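Local structure of T cell receptor gamma chain (Monodelphis domestica, 7L15) at residues Ile13-Lys18 / Ser85-Ser90; Val31-His36 / Ser53-Glu58; Gly110-Val115 / Pro154-Thr159; Lys158-Glu163 / Phe204-Asp209. The protein forms the gamma subunit of the marsupial gamma-mu T cell receptor and probably takes part in antigen recognition through its variable domain. One frame throughout, in Å; residues are numbered along the deposited sequence.

How the interactions relate
Interactions 1 and 2 belong to the variable domain, interaction 4 to the constant domain, and interaction 3 spans the two. Interaction 4, with strand pairing and partly buried side chains, is the most extensive. Interaction 2, also partly buried, relies on one aspartate that holds a turn through its carboxylate and its carbonyl, whereas interactions 1 and 3 are surface contacts, the former built on one backbone bond and a leucine, the latter on apolar tips. Interactions 1, 2 and 3 reach the same variable-domain sheet; strands 12-16 and 104-116 pair there, joining interaction 1 to interaction 3. Interactions 3 and 4 share strand 158-163, and Glu208 of interaction 4 hydrogen-bonds to the backbone N of Thr14 across the domain boundary.

Interaction 1 (Ile13-Lys18 / Ser85-Ser90); sequences ITRNAK and SDLQVS
Asp86, which opens the contacting part of the loop between strands 79-84 and 93-101, has its carboxylate carbon anti to the backbone N (chi1 -175°), and this brings OD1 to 3.7 Å from Lys18 CA. Leu87 follows and does most of the work. Its CD1 lies 3.6 Å from Arg15 CG, the two side chains crossing obliquely, while beyond the contact the same leucine rests on Ala21, Leu113 and Val115; a branched apolar residue suits a place between the two sheets, at the end of the V-domain sandwich. The carbonyl of Leu87 points roughly across the line of its side chain: its O takes the N-H of Lys18 at 2.7 Å, nearly straight and on an in-plane lone pair, and also a CA-H...O contact from Ala17 CA at 3.3 Å. Gln88 folds back on its own loop, where NE2 donates to Asp86 O and to Asp86 OD2. Lys18 NZ, 6.0 Å from Asp86 OD1, probably adds only a mild attraction. The one cross-segment hydrogen bond is backbone to backbone, and Leu87 gives the apolar packing.

Interaction 2 (Val31-His36 / Ser53-Glu58); sequences VSDYVH and SRSKSE
At the CDR end of the immunoglobulin V domain, probably the antigen-facing one, the CDR1 loop leading into strand 34-40 leans on the CDR2 turn, a hairpin tip whose Ser57 and Glu58 both face Ser53 in a G1 beta bulge. Tyr34 and Ser53 form an antiparallel non-hydrogen-bonded pair, and Tyr34 CE1 packs 3.5 Å from Ser53 CB. Beside them Asp33 binds the turn through both backbone and side chain. Its O receives Arg54 N at 2.8 Å, almost along the C=O axis. With CG anti to the backbone N (chi1 -169°), the carboxylate swings over the turn, where an acceptor with two oxygens is well suited: OD1 uses its syn lone pair for Ser55 N at 2.9 Å. The aliphatic part of Arg54 packs, CG 3.9 Å from Val35 CG2, while its NE is buried without a hydrogen-bond partner. Tyr34 also packs on Thr115 of the neighbouring mu chain. Asp33 OD2 is gripped twice, by Ser53 OG at 2.8 Å and Ser55 OG at 3.0 Å, both hydroxyls donating from above the carboxylate plane.

Interaction 3 (Gly110-Val115 / Pro154-Thr159); sequences GTRLIV and PNVVKT
Ile114 sits on the last strand of the V domain, and its side chain leaves CB toward the constant domain. CG1 stands anti to the carbonyl carbon (chi1 -56°), and chi2 near 168° stretches the branch so that its end, CD1, does the touching. That methyl lies 3.8 Å from Pro154 CB, the two side chains crossing obliquely, and 4.2 Å from Val156 CG2, the isoleucine and valine sliding past each other in opposite directions. Two residues back, on the same side of the strand, Arg112 follows an extended path to CG and CD before bending at chi3 (-78°). Its CD meets Val156 CG2 at 3.8 Å, so the methylene part of the arginine supplies the apolar surface. Val156 CG2 thus rests against both side chains, two residues apart on strand 104-116, a fitting place for a compact branched residue. Pro154, preceded by a cis peptide as is familiar in the loop after the second strand of immunoglobulin constant domains, also packs on Ser12 and Thr14, while its O accepts from His207 NE2. The backbones stay well apart, with CA atoms of Arg112 and Val156 8.1 Å from each other. Between these two segments the V-C junction thus rests on apolar, non-directional contact of side chains; directional ties between the domains nearby come from Lys158 with Glu109 and Glu208 with Thr14.

Interaction 4 (Lys158-Glu163 / Phe204-Asp209); sequences KTYWKE and FYQHED
Strand 158-163 and the end of strand 201-206 run antiparallel in the constant domain, and their edges satisfy one another in two hydrogen-bonded pairs. Lys158 O receives Gln206 N at 2.8 Å, while Lys158 N reaches Gln206 O over a longer 3.3 Å. Tyr160 N gives to Phe204 O at 3.0 Å, and Tyr160 O accepts Phe204 N at 2.9 Å, nearly along the C=O axis. Between them, at the non-hydrogen-bonded pair, Thr159 CG2 packs on Tyr205 CB, a small branched side chain fitting beside the larger aromatic. The other face, carrying Lys158, Tyr160, Phe204 and Gln206, adds a side-chain bond: Gln206 NE2 donates in its amide plane to Tyr160 OH at 2.8 Å, so the phenol is held at its tip. Phe204 CB lies over the tyrosine ring, 3.6 Å from its centroid, as a CH-pi contact; the two rings are near parallel but slid apart, with little overlap. Lys162 lays its methylenes on Phe204 CE1, and its NZ bonds to Ser167 O; Lys158 NZ forms a salt bridge with Glu109 of the V domain. Strand 201-206 lies between strands 158-163 and 215-219, and Thr159 and Tyr205 both pack on Leu149 of strand 142-152, closing the sandwich.

Interaction 1 (Ile13-Lys18 / Ser85-Ser90)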
loop_
_atom_site.group_PDB
_atom_site.type_symbol
_atom_site.label_atom_id
_atom_site.label_comp_id
_atom_site.label_asym_id
_atom_site.label_seq_id
_atom_site.Cartn_x
_atom_site.Cartn_y
_atom_site.Cartn_z
ATOM N N ILE B 13 -14.310 -3.221 4.706
ATOM C CA ILE B 13 -15.664 -3.427 5.205
ATOM C C ILE B 13 -16.291 -2.048 5.372
ATOM O O ILE B 13 -15.752 -1.204 6.099
ATOM C CB ILE B 13 -15.672 -4.194 6.545
ATOM C CG1 ILE B 13 -14.926 -5.521 6.412
ATOM C CG2 ILE B 13 -17.098 -4.445 7.035
ATOM C CD1 ILE B 13 -14.893 -6.343 7.691
ATOM N N THR B 14 -17.407 -1.806 4.688
ATOM C CA THR B 14 -18.109 -0.534 4.759
ATOM C C THR B 14 -19.398 -0.712 5.546
ATOM O O THR B 14 -20.130 -1.686 5.349
ATOM C CB THR B 14 -18.426 0.024 3.364
ATOM O OG1 THR B 14 -17.224 0.123 2.603
ATOM C CG2 THR B 14 -19.029 1.417 3.470
ATOM N N ARG B 15 -19.666 0.225 6.449
ATOM C CA ARG B 15 -20.825 0.104 7.319
ATOM C C ARG B 15 -21.398 1.482 7.579
ATOM O O ARG B 15 -20.715 2.499 7.421
ATOM C CB ARG B 15 -20.456 -0.558 8.655
ATOM C CG ARG B 15 -20.006 -2.003 8.539
ATOM C CD ARG B 15 -21.205 -2.934 8.293
ATOM N NE ARG B 15 -20.784 -4.329 8.224
ATOM C CZ ARG B 15 -20.578 -4.990 7.093
ATOM N NH1 ARG B 15 -20.771 -4.383 5.928
ATOM N NH2 ARG B 15 -20.189 -6.259 7.126
ATOM N N ASN B 16 -22.657 1.501 8.005
ATOM C CA ASN B 16 -23.257 2.675 8.619
ATOM C C ASN B 16 -23.135 2.565 10.132
ATOM O O ASN B 16 -22.770 1.517 10.670
ATOM C CB ASN B 16 -24.722 2.829 8.190
ATOM C CG ASN B 16 -24.861 3.179 6.716
ATOM O OD1 ASN B 16 -25.435 2.416 5.930
ATOM N ND2 ASN B 16 -24.331 4.343 6.334
ATOM N N ALA B 17 -23.436 3.667 10.821
ATOM C CA ALA B 17 -23.305 3.690 12.274
ATOM C C ALA B 17 -24.234 2.664 12.915
ATOM O O ALA B 17 -25.251 2.266 12.346
ATOM C CB ALA B 17 -23.613 5.076 12.828
ATOM N N LYS B 18 -23.858 2.224 14.114
ATOM C CA LYS B 18 -24.612 1.303 14.956
ATOM C C LYS B 18 -24.585 -0.131 14.427
ATOM O O LYS B 18 -25.115 -1.031 15.095
ATOM C CB LYS B 18 -26.070 1.754 15.166
ATOM C CG LYS B 18 -26.207 3.254 15.472
ATOM C CD LYS B 18 -27.585 3.640 16.026
ATOM C CE LYS B 18 -27.739 5.162 16.112
ATOM N NZ LYS B 18 -28.040 5.659 17.491
ATOM N N SER B 85 -18.293 -3.874 17.472
ATOM C CA SER B 85 -19.723 -3.639 17.609
ATOM C C SER B 85 -20.031 -2.146 17.593
ATOM O O SER B 85 -19.147 -1.299 17.768
ATOM C CB SER B 85 -20.259 -4.255 18.907
ATOM O OG SER B 85 -19.843 -5.599 19.048
ATOM N N ASP B 86 -21.313 -1.845 17.385
ATOM C CA ASP B 86 -21.887 -0.508 17.529
ATOM C C ASP B 86 -20.994 0.535 16.864
ATOM O O ASP B 86 -20.541 1.501 17.476
ATOM C CB ASP B 86 -22.136 -0.169 19.004
ATOM C CG ASP B 86 -22.852 1.170 19.190
ATOM O OD1 ASP B 86 -23.938 1.356 18.598
ATOM O OD2 ASP B 86 -22.329 2.043 19.919
ATOM N N LEU B 87 -20.741 0.294 15.583
ATOM C CA LEU B 87 -19.798 1.098 14.825
ATOM C C LEU B 87 -20.159 2.575 14.874
ATOM O O LEU B 87 -21.333 2.950 14.801
ATOM C CB LEU B 87 -19.764 0.601 13.382
ATOM C CG LEU B 87 -19.105 -0.780 13.329
ATOM C CD1 LEU B 87 -19.242 -1.404 11.954
ATOM C CD2 LEU B 87 -17.627 -0.673 13.733
ATOM N N GLN B 88 -19.131 3.408 15.031
ATOM C CA GLN B 88 -19.212 4.856 14.903
ATOM C C GLN B 88 -18.180 5.305 13.880
ATOM O O GLN B 88 -17.222 4.582 13.589
ATOM C CB GLN B 88 -18.957 5.555 16.241
ATOM C CG GLN B 88 -19.809 5.013 17.403
ATOM C CD GLN B 88 -21.294 5.232 17.192
ATOM O OE1 GLN B 88 -21.716 6.240 16.617
ATOM N NE2 GLN B 88 -22.102 4.272 17.640
ATOM N N VAL B 89 -18.376 6.510 13.332
ATOM C CA VAL B 89 -17.439 7.007 12.327
ATOM C C VAL B 89 -16.026 6.999 12.886
ATOM O O VAL B 89 -15.070 6.660 12.183
ATOM C CB VAL B 89 -17.854 8.406 11.830
ATOM C CG1 VAL B 89 -19.188 8.337 11.107
ATOM C CG2 VAL B 89 -17.943 9.388 13.012
ATOM N N SER B 90 -15.886 7.277 14.180
ATOM C CA SER B 90 -14.580 7.327 14.812
ATOM C C SER B 90 -13.883 5.971 14.854
ATOM O O SER B 90 -12.721 5.909 15.272
ATOM C CB SER B 90 -14.734 7.883 16.223
ATOM O OG SER B 90 -15.556 7.022 16.999
#

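Interaction 2 (Val31-His36 / Ser53-Glu58)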
loop_
_atom_site.group_PDB
_atom_site.type_symbol
_atom_site.label_atom_id
_atom_site.label_comp_id
_atom_site.label_asym_id
_atom_site.label_seq_id
_atom_site.Cartn_x
_atom_site.Cartn_y
_atom_site.Cartn_z
ATOM N N VAL B 31 3.467 -19.755 14.723
ATOM C CA VAL B 31 4.569 -19.957 15.650
ATOM C C VAL B 31 4.230 -19.488 17.055
ATOM O O VAL B 31 5.105 -19.498 17.927
ATOM C CB VAL B 31 5.846 -19.255 15.140
ATOM C CG1 VAL B 31 7.107 -19.876 15.739
ATOM C CG2 VAL B 31 5.904 -19.297 13.625
ATOM N N SER B 32 2.991 -19.063 17.300
ATOM C CA SER B 32 2.632 -18.465 18.576
ATOM C C SER B 32 1.178 -18.775 18.889
ATOM O O SER B 32 0.369 -19.042 17.997
ATOM C CB SER B 32 2.855 -16.941 18.574
ATOM O OG SER B 32 2.629 -16.398 19.865
ATOM N N ASP B 33 0.847 -18.701 20.173
ATOM C CA ASP B 33 -0.517 -18.938 20.615
ATOM C C ASP B 33 -1.383 -17.681 20.600
ATOM O O ASP B 33 -2.614 -17.786 20.707
ATOM C CB ASP B 33 -0.508 -19.540 22.019
ATOM C CG ASP B 33 -1.862 -20.060 22.432
ATOM O OD1 ASP B 33 -2.509 -20.738 21.608
ATOM O OD2 ASP B 33 -2.273 -19.799 23.575
ATOM N N TYR B 34 -0.788 -16.500 20.469
ATOM C CA TYR B 34 -1.522 -15.247 20.596
ATOM C C TYR B 34 -1.659 -14.562 19.243
ATOM O O TYR B 34 -0.695 -14.483 18.469
ATOM C CB TYR B 34 -0.844 -14.331 21.619
ATOM C CG TYR B 34 -0.824 -14.982 22.973
ATOM C CD1 TYR B 34 -1.891 -14.841 23.847
ATOM C CD2 TYR B 34 0.226 -15.806 23.348
ATOM C CE1 TYR B 34 -1.894 -15.472 25.083
ATOM C CE2 TYR B 34 0.234 -16.448 24.580
ATOM C CZ TYR B 34 -0.825 -16.273 25.442
ATOM O OH TYR B 34 -0.818 -16.898 26.663
ATOM N N VAL B 35 -2.874 -14.108 18.954
ATOM C CA VAL B 35 -3.176 -13.294 17.788
ATOM C C VAL B 35 -3.489 -11.894 18.289
ATOM O O VAL B 35 -4.359 -11.722 19.155
ATOM C CB VAL B 35 -4.351 -13.877 16.990
ATOM C CG1 VAL B 35 -4.655 -13.006 15.782
ATOM C CG2 VAL B 35 -4.028 -15.305 16.558
ATOM N N HIS B 36 -2.769 -10.899 17.763
ATOM C CA HIS B 36 -2.874 -9.511 18.202
ATOM C C HIS B 36 -3.599 -8.689 17.148
ATOM O O HIS B 36 -3.416 -8.913 15.954
ATOM C CB HIS B 36 -1.490 -8.909 18.454
ATOM C CG HIS B 36 -0.629 -9.730 19.361
ATOM N ND1 HIS B 36 -0.366 -9.366 20.666
ATOM C CD2 HIS B 36 0.033 -10.894 19.152
ATOM C CE1 HIS B 36 0.422 -10.269 21.222
ATOM N NE2 HIS B 36 0.680 -11.207 20.324
ATOM N N SER B 53 -5.820 -15.411 22.798
ATOM C CA SER B 53 -5.130 -16.686 22.951
ATOM C C SER B 53 -5.932 -17.753 22.213
ATOM O O SER B 53 -7.063 -18.067 22.603
ATOM C CB SER B 53 -4.976 -17.037 24.429
ATOM O OG SER B 53 -4.363 -18.304 24.595
ATOM N N ARG B 54 -5.356 -18.317 21.150
ATOM C CA ARG B 54 -6.089 -19.311 20.377
ATOM C C ARG B 54 -6.406 -20.544 21.223
ATOM O O ARG B 54 -7.541 -21.038 21.217
ATOM C CB ARG B 54 -5.295 -19.693 19.129
ATOM C CG ARG B 54 -5.386 -18.676 17.991
ATOM C CD ARG B 54 -4.825 -19.275 16.726
ATOM N NE ARG B 54 -3.603 -20.003 17.031
ATOM C CZ ARG B 54 -3.026 -20.868 16.211
ATOM N NH1 ARG B 54 -3.563 -21.117 15.024
ATOM N NH2 ARG B 54 -1.914 -21.486 16.584
ATOM N N SER B 55 -5.419 -21.042 21.974
ATOM C CA SER B 55 -5.626 -22.231 22.791
ATOM C C SER B 55 -6.713 -21.995 23.828
ATOM O O SER B 55 -7.781 -22.618 23.780
ATOM C CB SER B 55 -4.319 -22.639 23.472
ATOM O OG SER B 55 -4.139 -21.885 24.659
ATOM N N LYS B 56 -6.470 -21.072 24.767
ATOM C CA LYS B 56 -7.469 -20.752 25.782
ATOM C C LYS B 56 -8.723 -20.095 25.196
ATOM O O LYS B 56 -9.676 -19.859 25.947
ATOM C CB LYS B 56 -6.867 -19.845 26.874
ATOM C CG LYS B 56 -5.433 -20.223 27.273
ATOM C CD LYS B 56 -5.024 -19.700 28.650
ATOM C CE LYS B 56 -5.094 -18.184 28.776
ATOM N NZ LYS B 56 -4.066 -17.460 27.959
ATOM N N SER B 57 -8.764 -19.828 23.887
ATOM C CA SER B 57 -9.914 -19.198 23.222
ATOM C C SER B 57 -10.411 -17.987 24.008
ATOM O O SER B 57 -11.601 -17.842 24.292
ATOM C CB SER B 57 -11.035 -20.210 23.002
ATOM O OG SER B 57 -11.986 -19.697 22.079
ATOM N N GLU B 58 -9.479 -17.094 24.337
ATOM C CA GLU B 58 -9.722 -16.005 25.273
ATOM C C GLU B 58 -9.311 -14.679 24.642
ATOM O O GLU B 58 -8.190 -14.552 24.136
ATOM C CB GLU B 58 -8.946 -16.259 26.561
ATOM C CG GLU B 58 -9.256 -15.302 27.671
ATOM C CD GLU B 58 -8.401 -15.569 28.877
ATOM O OE1 GLU B 58 -8.161 -14.621 29.651
ATOM O OE2 GLU B 58 -7.959 -16.730 29.043
#

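Interaction 3 (Gly110-Val115 / Pro154-Thr159)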
loop_
_atom_site.group_PDB
_atom_site.type_symbol
_atom_site.label_atom_id
_atom_site.label_comp_id
_atom_site.label_asym_id
_atom_site.label_seq_id
_atom_site.Cartn_x
_atom_site.Cartn_y
_atom_site.Cartn_z
ATOM N N GLY B 110 -3.840 -5.987 6.640
ATOM C CA GLY B 110 -4.846 -5.069 7.124
ATOM C C GLY B 110 -6.140 -5.046 6.333
ATOM O O GLY B 110 -6.127 -5.181 5.108
ATOM N N THR B 111 -7.264 -4.890 7.028
ATOM C CA THR B 111 -8.542 -4.623 6.397
ATOM C C THR B 111 -9.003 -3.226 6.792
ATOM O O THR B 111 -8.894 -2.834 7.960
ATOM C CB THR B 111 -9.586 -5.664 6.804
ATOM O OG1 THR B 111 -9.197 -6.952 6.313
ATOM C CG2 THR B 111 -10.927 -5.332 6.199
ATOM N N ARG B 112 -9.504 -2.460 5.830
ATOM C CA ARG B 112 -9.939 -1.103 6.128
ATOM C C ARG B 112 -11.417 -1.104 6.503
ATOM O O ARG B 112 -12.280 -1.482 5.702
ATOM C CB ARG B 112 -9.683 -0.146 4.967
ATOM C CG ARG B 112 -10.166 1.287 5.282
ATOM C CD ARG B 112 -9.835 2.301 4.177
ATOM N NE ARG B 112 -8.440 2.722 4.218
ATOM C CZ ARG B 112 -7.959 3.641 5.055
ATOM N NH1 ARG B 112 -8.768 4.231 5.934
ATOM N NH2 ARG B 112 -6.669 3.965 5.022
ATOM N N LEU B 113 -11.699 -0.674 7.725
ATOM C CA LEU B 113 -13.057 -0.484 8.194
ATOM C C LEU B 113 -13.481 0.941 7.860
ATOM O O LEU B 113 -12.808 1.903 8.239
ATOM C CB LEU B 113 -13.129 -0.754 9.696
ATOM C CG LEU B 113 -14.486 -0.598 10.347
ATOM C CD1 LEU B 113 -15.452 -1.594 9.715
ATOM C CD2 LEU B 113 -14.373 -0.814 11.862
ATOM N N ILE B 114 -14.580 1.080 7.138
ATOM C CA ILE B 114 -15.101 2.387 6.771
ATOM C C ILE B 114 -16.488 2.510 7.365
ATOM O O ILE B 114 -17.393 1.753 6.997
ATOM C CB ILE B 114 -15.142 2.580 5.250
ATOM C CG1 ILE B 114 -13.755 2.363 4.651
ATOM C CG2 ILE B 114 -15.726 3.961 4.910
ATOM C CD1 ILE B 114 -13.761 2.252 3.142
ATOM N N VAL B 115 -16.657 3.447 8.287
ATOM C CA VAL B 115 -17.953 3.722 8.880
ATOM C C VAL B 115 -18.373 5.101 8.410
ATOM O O VAL B 115 -17.633 6.077 8.580
ATOM C CB VAL B 115 -17.912 3.635 10.413
ATOM C CG1 VAL B 115 -19.343 3.623 10.992
ATOM C CG2 VAL B 115 -17.150 2.385 10.822
ATOM N N PRO B 154 -16.363 0.900 -2.206
ATOM C CA PRO B 154 -15.565 2.045 -1.736
ATOM C C PRO B 154 -14.250 2.261 -2.501
ATOM O O PRO B 154 -13.955 1.488 -3.410
ATOM C CB PRO B 154 -15.279 1.678 -0.278
ATOM C CG PRO B 154 -15.151 0.184 -0.322
ATOM C CD PRO B 154 -16.157 -0.293 -1.357
ATOM N N ASN B 155 -13.489 3.298 -2.123
ATOM C CA ASN B 155 -12.220 3.662 -2.763
ATOM C C ASN B 155 -11.042 2.803 -2.303
ATOM O O ASN B 155 -9.964 3.326 -2.024
ATOM C CB ASN B 155 -11.935 5.142 -2.514
ATOM C CG ASN B 155 -11.779 5.475 -1.032
ATOM O OD1 ASN B 155 -12.275 4.766 -0.166
ATOM N ND2 ASN B 155 -11.081 6.580 -0.739
ATOM N N VAL B 156 -11.232 1.494 -2.197
ATOM C CA VAL B 156 -10.193 0.567 -1.772
ATOM C C VAL B 156 -10.161 -0.564 -2.786
ATOM O O VAL B 156 -11.204 -1.149 -3.099
ATOM C CB VAL B 156 -10.456 0.016 -0.353
ATOM C CG1 VAL B 156 -9.347 -0.920 0.060
ATOM C CG2 VAL B 156 -10.601 1.138 0.661
ATOM N N VAL B 157 -8.973 -0.884 -3.293
ATOM C CA VAL B 157 -8.841 -1.928 -4.297
ATOM C C VAL B 157 -7.392 -2.382 -4.298
ATOM O O VAL B 157 -6.489 -1.625 -3.931
ATOM C CB VAL B 157 -9.303 -1.422 -5.690
ATOM C CG1 VAL B 157 -8.296 -0.421 -6.248
ATOM C CG2 VAL B 157 -9.536 -2.588 -6.673
ATOM N N LYS B 158 -7.178 -3.635 -4.680
ATOM C CA LYS B 158 -5.860 -4.250 -4.733
ATOM C C LYS B 158 -5.739 -4.958 -6.076
ATOM O O LYS B 158 -6.639 -5.712 -6.459
ATOM C CB LYS B 158 -5.682 -5.229 -3.568
ATOM C CG LYS B 158 -4.385 -6.028 -3.573
ATOM C CD LYS B 158 -4.256 -6.883 -2.304
ATOM C CE LYS B 158 -2.946 -7.682 -2.262
ATOM N NZ LYS B 158 -2.931 -8.648 -1.117
ATOM N N THR B 159 -4.663 -4.677 -6.807
ATOM C CA THR B 159 -4.460 -5.221 -8.143
ATOM C C THR B 159 -3.022 -5.704 -8.260
ATOM O O THR B 159 -2.117 -5.135 -7.647
ATOM C CB THR B 159 -4.737 -4.190 -9.249
ATOM O OG1 THR B 159 -3.737 -3.169 -9.208
ATOM C CG2 THR B 159 -6.095 -3.545 -9.077
#

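Interaction 4 (Lys158-Glu163 / Phe204-Asp209)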
loop_
_atom_site.group_PDB
_atom_site.type_symbol
_atom_site.label_atom_id
_atom_site.label_comp_id
_atom_site.label_asym_id
_atom_site.label_seq_id
_atom_site.Cartn_x
_atom_site.Cartn_y
_atom_site.Cartn_z
ATOM N N LYS B 158 -7.178 -3.635 -4.680
ATOM C CA LYS B 158 -5.860 -4.250 -4.733
ATOM C C LYS B 158 -5.739 -4.958 -6.076
ATOM O O LYS B 158 -6.639 -5.712 -6.459
ATOM C CB LYS B 158 -5.682 -5.229 -3.568
ATOM C CG LYS B 158 -4.385 -6.028 -3.573
ATOM C CD LYS B 158 -4.256 -6.883 -2.304
ATOM C CE LYS B 158 -2.946 -7.682 -2.262
ATOM N NZ LYS B 158 -2.931 -8.648 -1.117
ATOM N N THR B 159 -4.663 -4.677 -6.807
ATOM C CA THR B 159 -4.460 -5.221 -8.143
ATOM C C THR B 159 -3.022 -5.704 -8.260
ATOM O O THR B 159 -2.117 -5.135 -7.647
ATOM C CB THR B 159 -4.737 -4.190 -9.249
ATOM O OG1 THR B 159 -3.737 -3.169 -9.208
ATOM C CG2 THR B 159 -6.095 -3.545 -9.077
ATOM N N TYR B 160 -2.816 -6.763 -9.045
ATOM C CA TYR B 160 -1.472 -7.282 -9.248
ATOM C C TYR B 160 -1.419 -8.076 -10.553
ATOM O O TYR B 160 -2.425 -8.611 -11.027
ATOM C CB TYR B 160 -0.984 -8.122 -8.048
ATOM C CG TYR B 160 -2.018 -9.037 -7.376
ATOM C CD1 TYR B 160 -3.034 -8.507 -6.596
ATOM C CD2 TYR B 160 -1.944 -10.424 -7.493
ATOM C CE1 TYR B 160 -3.979 -9.317 -5.976
ATOM C CE2 TYR B 160 -2.889 -11.262 -6.857
ATOM C CZ TYR B 160 -3.904 -10.690 -6.100
ATOM O OH TYR B 160 -4.865 -11.452 -5.462
ATOM N N TRP B 161 -0.225 -8.119 -11.130
ATOM C CA TRP B 161 0.062 -8.834 -12.359
ATOM C C TRP B 161 1.024 -9.971 -12.050
ATOM O O TRP B 161 2.009 -9.773 -11.339
ATOM C CB TRP B 161 0.688 -7.906 -13.400
ATOM C CG TRP B 161 -0.101 -6.656 -13.664
ATOM C CD1 TRP B 161 -0.292 -5.603 -12.806
ATOM C CD2 TRP B 161 -0.790 -6.320 -14.871
ATOM N NE1 TRP B 161 -1.072 -4.639 -13.407
ATOM C CE2 TRP B 161 -1.386 -5.052 -14.675
ATOM C CE3 TRP B 161 -0.965 -6.969 -16.103
ATOM C CZ2 TRP B 161 -2.144 -4.420 -15.662
ATOM C CZ3 TRP B 161 -1.731 -6.334 -17.093
ATOM C CH2 TRP B 161 -2.312 -5.074 -16.859
ATOM N N LYS B 162 0.740 -11.157 -12.583
ATOM C CA LYS B 162 1.647 -12.290 -12.486
ATOM C C LYS B 162 1.895 -12.863 -13.875
ATOM O O LYS B 162 1.053 -12.750 -14.770
ATOM C CB LYS B 162 1.094 -13.386 -11.589
ATOM C CG LYS B 162 0.861 -12.991 -10.148
ATOM C CD LYS B 162 0.558 -14.234 -9.313
ATOM C CE LYS B 162 0.318 -13.858 -7.866
ATOM N NZ LYS B 162 1.307 -12.836 -7.454
ATOM N N GLU B 163 3.054 -13.480 -14.055
ATOM C CA GLU B 163 3.282 -14.269 -15.256
ATOM C C GLU B 163 3.232 -15.745 -14.896
ATOM O O GLU B 163 3.588 -16.134 -13.781
ATOM C CB GLU B 163 4.616 -13.929 -15.921
ATOM C CG GLU B 163 5.839 -14.211 -15.090
ATOM C CD GLU B 163 7.095 -13.744 -15.786
ATOM O OE1 GLU B 163 7.985 -13.175 -15.111
ATOM O OE2 GLU B 163 7.176 -13.928 -17.021
ATOM N N PHE B 204 -5.004 -9.738 -11.641
ATOM C CA PHE B 204 -5.900 -9.979 -10.512
ATOM C C PHE B 204 -6.367 -8.672 -9.891
ATOM O O PHE B 204 -5.600 -7.712 -9.796
ATOM C CB PHE B 204 -5.216 -10.751 -9.395
ATOM C CG PHE B 204 -4.664 -12.064 -9.800
ATOM C CD1 PHE B 204 -3.351 -12.180 -10.201
ATOM C CD2 PHE B 204 -5.447 -13.204 -9.732
ATOM C CE1 PHE B 204 -2.830 -13.418 -10.552
ATOM C CE2 PHE B 204 -4.927 -14.441 -10.079
ATOM C CZ PHE B 204 -3.622 -14.544 -10.488
ATOM N N TYR B 205 -7.598 -8.663 -9.377
ATOM C CA TYR B 205 -7.987 -7.586 -8.477
ATOM C C TYR B 205 -8.935 -8.094 -7.396
ATOM O O TYR B 205 -9.672 -9.063 -7.589
ATOM C CB TYR B 205 -8.609 -6.385 -9.232
ATOM C CG TYR B 205 -9.900 -6.649 -9.972
ATOM C CD1 TYR B 205 -9.891 -7.137 -11.271
ATOM C CD2 TYR B 205 -11.133 -6.376 -9.378
ATOM C CE1 TYR B 205 -11.085 -7.359 -11.954
ATOM C CE2 TYR B 205 -12.313 -6.585 -10.044
ATOM C CZ TYR B 205 -12.293 -7.084 -11.325
ATOM O OH TYR B 205 -13.497 -7.291 -11.959
ATOM N N GLN B 206 -8.891 -7.426 -6.246
ATOM C CA GLN B 206 -9.777 -7.682 -5.123
ATOM C C GLN B 206 -10.529 -6.406 -4.769
ATOM O O GLN B 206 -10.001 -5.294 -4.883
ATOM C CB GLN B 206 -9.017 -8.168 -3.875
ATOM C CG GLN B 206 -8.354 -9.519 -4.026
ATOM C CD GLN B 206 -7.368 -9.790 -2.906
ATOM O OE1 GLN B 206 -7.663 -9.542 -1.745
ATOM N NE2 GLN B 206 -6.183 -10.275 -3.255
ATOM N N HIS B 207 -11.762 -6.583 -4.314
ATOM C CA HIS B 207 -12.601 -5.454 -3.965
ATOM C C HIS B 207 -13.709 -5.958 -3.065
ATOM O O HIS B 207 -14.124 -7.119 -3.168
ATOM C CB HIS B 207 -13.192 -4.778 -5.200
ATOM C CG HIS B 207 -13.862 -3.485 -4.887
ATOM N ND1 HIS B 207 -15.188 -3.406 -4.525
ATOM C CD2 HIS B 207 -13.374 -2.225 -4.817
ATOM C CE1 HIS B 207 -15.500 -2.146 -4.284
ATOM N NE2 HIS B 207 -14.416 -1.407 -4.459
ATOM N N GLU B 208 -14.192 -5.068 -2.189
ATOM C CA GLU B 208 -15.167 -5.488 -1.190
ATOM C C GLU B 208 -16.461 -5.974 -1.841
ATOM O O GLU B 208 -17.132 -6.859 -1.301
ATOM C CB GLU B 208 -15.440 -4.346 -0.202
ATOM C CG GLU B 208 -16.414 -4.703 0.917
ATOM C CD GLU B 208 -16.835 -3.499 1.772
ATOM O OE1 GLU B 208 -16.140 -2.458 1.753
ATOM O OE2 GLU B 208 -17.869 -3.596 2.471
ATOM N N ASP B 209 -16.816 -5.443 -3.010
ATOM C CA ASP B 209 -18.048 -5.899 -3.634
ATOM C C ASP B 209 -17.906 -7.273 -4.271
ATOM O O ASP B 209 -18.913 -7.857 -4.665
ATOM C CB ASP B 209 -18.541 -4.891 -4.671
ATOM C CG ASP B 209 -20.033 -5.027 -4.938
ATOM O OD1 ASP B 209 -20.807 -5.051 -3.960
ATOM O OD2 ASP B 209 -20.430 -5.116 -6.117
#